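Local coordinates for KLLA0B12012p (Kluyveromyces lactis, PDB 6Y3P), which probably binds ATP through its C-terminal ATP-grasp domain, the part present here, and is a direct partner of the mRNA decapping enzyme Dcp2, at residues H88-L102 against E302-R316. Residues are numbered along the deposited sequence; the frame is centred on the assembly and turned at random.
Sequences HTIHSYVVKNRESIL and EAVSELFKAAVNVDR
Tyr-93 lies against Ala-310 and Glu-306, using its flat face on one and its hydroxyl on the other. The CB of Ala-310 sits over one ring face, 3.8 Å from the centroid and 25° off the normal, a CH-pi contact that suits a small methyl, since the backbones come close here. With CG anti to the backbone N (chi1 173°), the ring slants across helix 302-313, its hydroxyl leading back toward Glu-306, one turn before Ala-310. The OH donates to Glu-306 OE1 at 2.7 Å, meeting that oxygen from above the carboxylate plane. Ser-100 OG donates to the same OE1, also at 2.7 Å, but on the anti side and nearer the plane, so two hydroxyls grip one buried oxygen. A phenylalanine in place of Tyr-93 would probably keep the CH-pi contact with Ala-310 but leave the buried carboxylate with Ser-100 as its remaining hydroxyl donor here.

Apolar groups fill in beside this polar centre. Branched and aliphatic, Leu-102 can lay CD1 3.7 Å from Glu-306 CB, and Ile-101 can rest CG2 on the backbone between Glu-302 and Ala-303. Toward the other end, Thr-89 turns CG2 to within 3.6 Å of Ala-311 CA, while its OG1 is held mainly by Tyr-85 O, within its own helix. At the exposed end, the poorly ordered Arg-316 gives a weak bond from NH2 to His-88 ND1.

In the second shell, Asn-97 ND2 lies above the opposite face of Tyr-93, toward the ring's rim, and donates to Tyr-93 O at 2.8 Å, tying the turn after helix 88-95 to the helix backbone.

The axes of helices 88-95 and 302-313 cross at 92° and 8.9 Å. Behind, Val-304 and Phe-308 pack on strands 215-224, 326-335 and 391-396, so helix 290-313 is sandwiched between the six-stranded antiparallel sheet of this tubulin-tyrosine-ligase-like domain and helix 83-95.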
loop_
_atom_site.group_PDB
_atom_site.type_symbol
_atom_site.label_atom_id
_atom_site.label_comp_id
_atom_site.label_asym_id
_atom_site.label_seq_id
_atom_site.Cartn_x
_atom_site.Cartn_y
_atom_site.Cartn_z
ATOM N N HIS A 88 5.283 -12.335 4.801
ATOM C CA HIS A 88 4.866 -13.646 5.294
ATOM C C HIS A 88 3.555 -14.091 4.704
ATOM O O HIS A 88 3.446 -15.246 4.306
ATOM C CB HIS A 88 4.860 -13.707 6.821
ATOM C CG HIS A 88 6.235 -13.842 7.396
ATOM N ND1 HIS A 88 6.838 -15.088 7.546
ATOM C CD2 HIS A 88 7.106 -12.883 7.795
ATOM C CE1 HIS A 88 8.038 -14.846 8.052
ATOM N NE2 HIS A 88 8.248 -13.535 8.218
ATOM N N THR A 89 2.585 -13.179 4.582
ATOM C CA THR A 89 1.283 -13.485 3.968
ATOM C C THR A 89 1.482 -13.952 2.516
ATOM O O THR A 89 0.928 -14.982 2.135
ATOM C CB THR A 89 0.332 -12.264 4.001
ATOM O OG1 THR A 89 0.522 -11.528 5.203
ATOM C CG2 THR A 89 -1.128 -12.664 3.880
ATOM N N ILE A 90 2.290 -13.215 1.734
ATOM C CA ILE A 90 2.545 -13.532 0.327
ATOM C C ILE A 90 3.338 -14.843 0.202
ATOM O O ILE A 90 2.885 -15.729 -0.531
ATOM C CB ILE A 90 3.156 -12.337 -0.468
ATOM C CG1 ILE A 90 2.108 -11.204 -0.568
ATOM C CG2 ILE A 90 3.647 -12.769 -1.871
ATOM C CD1 ILE A 90 2.564 -9.884 -1.099
ATOM N N HIS A 91 4.458 -14.993 0.956
ATOM C CA HIS A 91 5.282 -16.208 0.936
ATOM C C HIS A 91 4.485 -17.464 1.196
ATOM O O HIS A 91 4.647 -18.440 0.455
ATOM C CB HIS A 91 6.444 -16.143 1.936
ATOM C CG HIS A 91 7.389 -15.005 1.734
ATOM N ND1 HIS A 91 7.608 -14.450 0.479
ATOM C CD2 HIS A 91 8.155 -14.352 2.645
ATOM C CE1 HIS A 91 8.475 -13.464 0.669
ATOM N NE2 HIS A 91 8.843 -13.371 1.954
ATOM N N SER A 92 3.613 -17.448 2.231
ATOM C CA SER A 92 2.837 -18.639 2.579
ATOM C C SER A 92 1.752 -18.964 1.569
ATOM O O SER A 92 1.366 -20.123 1.445
ATOM C CB SER A 92 2.276 -18.552 3.995
ATOM O OG SER A 92 1.502 -17.380 4.173
ATOM N N TYR A 93 1.273 -17.958 0.831
ATOM C CA TYR A 93 0.250 -18.151 -0.189
ATOM C C TYR A 93 0.815 -18.678 -1.529
ATOM O O TYR A 93 0.163 -19.503 -2.161
ATOM C CB TYR A 93 -0.482 -16.830 -0.396
ATOM C CG TYR A 93 -1.473 -16.804 -1.536
ATOM C CD1 TYR A 93 -2.731 -17.386 -1.408
ATOM C CD2 TYR A 93 -1.184 -16.125 -2.712
ATOM C CE1 TYR A 93 -3.671 -17.307 -2.432
ATOM C CE2 TYR A 93 -2.117 -16.038 -3.743
ATOM C CZ TYR A 93 -3.359 -16.630 -3.600
ATOM O OH TYR A 93 -4.274 -16.527 -4.618
ATOM N N VAL A 94 1.971 -18.158 -1.985
ATOM C CA VAL A 94 2.583 -18.535 -3.267
ATOM C C VAL A 94 3.091 -19.989 -3.264
ATOM O O VAL A 94 3.239 -20.585 -4.344
ATOM C CB VAL A 94 3.669 -17.541 -3.784
ATOM C CG1 VAL A 94 3.050 -16.208 -4.216
ATOM C CG2 VAL A 94 4.792 -17.334 -2.770
ATOM N N VAL A 95 3.338 -20.554 -2.058
ATOM C CA VAL A 95 3.772 -21.938 -1.855
ATOM C C VAL A 95 2.774 -22.876 -2.564
ATOM O O VAL A 95 3.188 -23.686 -3.395
ATOM C CB VAL A 95 3.974 -22.256 -0.337
ATOM C CG1 VAL A 95 3.883 -23.750 -0.032
ATOM C CG2 VAL A 95 5.290 -21.687 0.166
ATOM N N LYS A 96 1.465 -22.701 -2.298
ATOM C CA LYS A 96 0.407 -23.495 -2.918
ATOM C C LYS A 96 -0.240 -22.785 -4.120
ATOM O O LYS A 96 -1.269 -23.259 -4.618
ATOM C CB LYS A 96 -0.650 -23.878 -1.875
ATOM C CG LYS A 96 -0.971 -25.376 -1.860
ATOM C CD LYS A 96 -0.017 -26.176 -0.980
ATOM C CE LYS A 96 -0.069 -27.647 -1.290
ATOM N NZ LYS A 96 0.957 -28.381 -0.517
ATOM N N ASN A 97 0.348 -21.659 -4.581
ATOM C CA ASN A 97 -0.169 -20.870 -5.710
ATOM C C ASN A 97 0.983 -20.364 -6.573
ATOM O O ASN A 97 1.327 -19.179 -6.549
ATOM C CB ASN A 97 -1.086 -19.717 -5.239
ATOM C CG ASN A 97 -2.335 -20.178 -4.546
ATOM O OD1 ASN A 97 -3.358 -20.448 -5.175
ATOM N ND2 ASN A 97 -2.281 -20.309 -3.230
ATOM N N ARG A 98 1.596 -21.309 -7.305
ATOM C CA ARG A 98 2.739 -21.156 -8.211
ATOM C C ARG A 98 2.436 -20.199 -9.366
ATOM O O ARG A 98 3.326 -19.448 -9.768
ATOM C CB ARG A 98 3.139 -22.548 -8.797
ATOM C CG ARG A 98 4.552 -23.050 -8.436
ATOM C CD ARG A 98 5.234 -23.851 -9.564
ATOM N NE ARG A 98 6.666 -23.530 -9.710
ATOM C CZ ARG A 98 7.150 -22.494 -10.404
ATOM N NH1 ARG A 98 6.327 -21.650 -11.013
ATOM N NH2 ARG A 98 8.457 -22.289 -10.478
ATOM N N GLU A 99 1.202 -20.243 -9.925
ATOM C CA GLU A 99 0.847 -19.425 -11.099
ATOM C C GLU A 99 0.505 -17.959 -10.785
ATOM O O GLU A 99 0.472 -17.145 -11.713
ATOM C CB GLU A 99 -0.264 -20.074 -11.962
ATOM C CG GLU A 99 -1.515 -20.559 -11.244
ATOM C CD GLU A 99 -2.364 -21.503 -12.081
ATOM O OE1 GLU A 99 -1.818 -22.512 -12.588
ATOM O OE2 GLU A 99 -3.579 -21.236 -12.231
ATOM N N SER A 100 0.304 -17.628 -9.493
ATOM C CA SER A 100 -0.046 -16.309 -8.977
ATOM C C SER A 100 0.925 -15.199 -9.415
ATOM O O SER A 100 2.152 -15.407 -9.440
ATOM C CB SER A 100 -0.180 -16.360 -7.454
ATOM O OG SER A 100 -0.609 -15.146 -6.853
ATOM N N ILE A 101 0.353 -14.020 -9.770
ATOM C CA ILE A 101 1.091 -12.803 -10.171
ATOM C C ILE A 101 2.007 -12.356 -9.019
ATOM O O ILE A 101 3.091 -11.835 -9.270
ATOM C CB ILE A 101 0.118 -11.670 -10.658
ATOM C CG1 ILE A 101 0.881 -10.506 -11.328
ATOM C CG2 ILE A 101 -0.817 -11.179 -9.535
ATOM C CD1 ILE A 101 0.106 -9.599 -12.168
ATOM N N LEU A 102 1.606 -12.654 -7.767
ATOM C CA LEU A 102 2.348 -12.316 -6.548
ATOM C C LEU A 102 3.763 -12.935 -6.460
ATOM O O LEU A 102 4.583 -12.440 -5.692
ATOM C CB LEU A 102 1.511 -12.650 -5.295
ATOM C CG LEU A 102 0.269 -11.751 -5.068
ATOM C CD1 LEU A 102 -0.404 -12.081 -3.748
ATOM C CD2 LEU A 102 0.632 -10.260 -5.110
ATOM N N GLU A 302 -4.949 -7.602 -10.700
ATOM C CA GLU A 302 -4.615 -8.978 -10.420
ATOM C C GLU A 302 -3.891 -9.142 -9.093
ATOM O O GLU A 302 -4.243 -10.030 -8.315
ATOM C CB GLU A 302 -3.830 -9.577 -11.594
ATOM C CG GLU A 302 -3.915 -11.086 -11.686
ATOM C CD GLU A 302 -5.278 -11.740 -11.514
ATOM O OE1 GLU A 302 -6.308 -11.158 -11.932
ATOM O OE2 GLU A 302 -5.299 -12.868 -10.974
ATOM N N ALA A 303 -2.919 -8.254 -8.817
ATOM C CA ALA A 303 -2.093 -8.267 -7.609
ATOM C C ALA A 303 -2.891 -7.975 -6.332
ATOM O O ALA A 303 -2.685 -8.650 -5.310
ATOM C CB ALA A 303 -0.918 -7.318 -7.758
ATOM N N VAL A 304 -3.829 -6.997 -6.413
ATOM C CA VAL A 304 -4.737 -6.607 -5.333
ATOM C C VAL A 304 -5.674 -7.805 -4.968
ATOM O O VAL A 304 -5.802 -8.152 -3.800
ATOM C CB VAL A 304 -5.533 -5.310 -5.703
ATOM C CG1 VAL A 304 -6.707 -5.110 -4.766
ATOM C CG2 VAL A 304 -4.632 -4.064 -5.689
ATOM N N SER A 305 -6.308 -8.417 -5.984
ATOM C CA SER A 305 -7.232 -9.564 -5.888
ATOM C C SER A 305 -6.544 -10.765 -5.216
ATOM O O SER A 305 -7.089 -11.355 -4.291
ATOM C CB SER A 305 -7.725 -9.947 -7.285
ATOM O OG SER A 305 -8.499 -11.132 -7.243
ATOM N N GLU A 306 -5.331 -11.095 -5.686
ATOM C CA GLU A 306 -4.478 -12.177 -5.194
ATOM C C GLU A 306 -4.064 -11.919 -3.760
ATOM O O GLU A 306 -4.117 -12.841 -2.942
ATOM C CB GLU A 306 -3.242 -12.321 -6.101
ATOM C CG GLU A 306 -3.530 -12.953 -7.451
ATOM C CD GLU A 306 -4.085 -14.358 -7.338
ATOM O OE1 GLU A 306 -3.343 -15.231 -6.834
ATOM O OE2 GLU A 306 -5.286 -14.558 -7.638
ATOM N N LEU A 307 -3.718 -10.660 -3.430
ATOM C CA LEU A 307 -3.330 -10.290 -2.064
ATOM C C LEU A 307 -4.460 -10.471 -1.081
ATOM O O LEU A 307 -4.243 -11.009 0.005
ATOM C CB LEU A 307 -2.722 -8.876 -1.984
ATOM C CG LEU A 307 -2.216 -8.415 -0.608
ATOM C CD1 LEU A 307 -1.261 -9.457 0.017
ATOM C CD2 LEU A 307 -1.513 -7.117 -0.710
ATOM N N PHE A 308 -5.662 -10.050 -1.445
ATOM C CA PHE A 308 -6.797 -10.232 -0.556
ATOM C C PHE A 308 -7.170 -11.719 -0.416
ATOM O O PHE A 308 -7.527 -12.141 0.681
ATOM C CB PHE A 308 -7.971 -9.318 -0.947
ATOM C CG PHE A 308 -7.728 -7.947 -0.352
ATOM C CD1 PHE A 308 -7.822 -7.738 1.023
ATOM C CD2 PHE A 308 -7.301 -6.892 -1.151
ATOM C CE1 PHE A 308 -7.502 -6.505 1.582
ATOM C CE2 PHE A 308 -6.983 -5.654 -0.589
ATOM C CZ PHE A 308 -7.082 -5.468 0.771
ATOM N N LYS A 309 -6.971 -12.529 -1.463
ATOM C CA LYS A 309 -7.201 -13.974 -1.363
ATOM C C LYS A 309 -6.153 -14.587 -0.401
ATOM O O LYS A 309 -6.511 -15.389 0.472
ATOM C CB LYS A 309 -7.159 -14.655 -2.726
ATOM C CG LYS A 309 -8.341 -14.281 -3.593
ATOM C CD LYS A 309 -8.687 -15.372 -4.596
ATOM C CE LYS A 309 -8.273 -15.054 -6.001
ATOM N NZ LYS A 309 -9.071 -15.846 -6.974
ATOM N N ALA A 310 -4.889 -14.125 -0.508
ATOM C CA ALA A 310 -3.770 -14.541 0.349
ATOM C C ALA A 310 -4.061 -14.230 1.804
ATOM O O ALA A 310 -4.040 -15.139 2.623
ATOM C CB ALA A 310 -2.483 -13.840 -0.080
ATOM N N ALA A 311 -4.378 -12.944 2.094
ATOM C CA ALA A 311 -4.661 -12.338 3.397
ATOM C C ALA A 311 -5.770 -13.012 4.181
ATOM O O ALA A 311 -5.628 -13.236 5.376
ATOM C CB ALA A 311 -4.985 -10.865 3.214
ATOM N N VAL A 312 -6.873 -13.310 3.508
ATOM C CA VAL A 312 -8.078 -13.900 4.079
ATOM C C VAL A 312 -7.908 -15.390 4.381
ATOM O O VAL A 312 -8.372 -15.846 5.427
ATOM C CB VAL A 312 -9.267 -13.586 3.126
ATOM C CG1 VAL A 312 -10.392 -14.593 3.208
ATOM C CG2 VAL A 312 -9.782 -12.170 3.341
ATOM N N ASN A 313 -7.218 -16.130 3.496
ATOM C CA ASN A 313 -7.084 -17.586 3.560
ATOM C C ASN A 313 -5.841 -18.153 4.258
ATOM O O ASN A 313 -5.818 -19.362 4.490
ATOM C CB ASN A 313 -7.186 -18.169 2.153
ATOM C CG ASN A 313 -8.530 -17.920 1.507
ATOM O OD1 ASN A 313 -9.577 -18.356 2.008
ATOM N ND2 ASN A 313 -8.530 -17.230 0.367
ATOM N N VAL A 314 -4.840 -17.328 4.620
ATOM C CA VAL A 314 -3.623 -17.830 5.294
ATOM C C VAL A 314 -3.930 -18.574 6.598
ATOM O O VAL A 314 -4.844 -18.202 7.342
ATOM C CB VAL A 314 -2.486 -16.799 5.509
ATOM C CG1 VAL A 314 -1.605 -16.689 4.269
ATOM C CG2 VAL A 314 -3.030 -15.440 5.923
ATOM N N ASP A 315 -3.161 -19.652 6.831
ATOM C CA ASP A 315 -3.237 -20.539 7.999
ATOM C C ASP A 315 -2.547 -19.897 9.214
ATOM O O ASP A 315 -2.612 -20.447 10.319
ATOM C CB ASP A 315 -2.598 -21.908 7.678
ATOM C CG ASP A 315 -2.807 -22.398 6.255
ATOM O OD1 ASP A 315 -2.215 -21.796 5.324
ATOM O OD2 ASP A 315 -3.529 -23.406 6.075
ATOM N N ARG A 316 -1.880 -18.738 8.989
ATOM C CA ARG A 316 -1.168 -17.909 9.975
ATOM C C ARG A 316 -2.023 -16.639 10.259
ATOM O O ARG A 316 -3.251 -16.689 10.103
ATOM C CB ARG A 316 0.237 -17.502 9.445
ATOM C CG ARG A 316 0.956 -18.524 8.562
ATOM C CD ARG A 316 2.066 -17.872 7.754
ATOM N NE ARG A 316 3.308 -17.764 8.523
ATOM C CZ ARG A 316 4.486 -17.419 8.013
ATOM N NH1 ARG A 316 4.603 -17.144 6.719
ATOM N NH2 ARG A 316 5.559 -17.354 8.791
HETATM O O HOH W 1 -2.591 -14.318 -10.587
#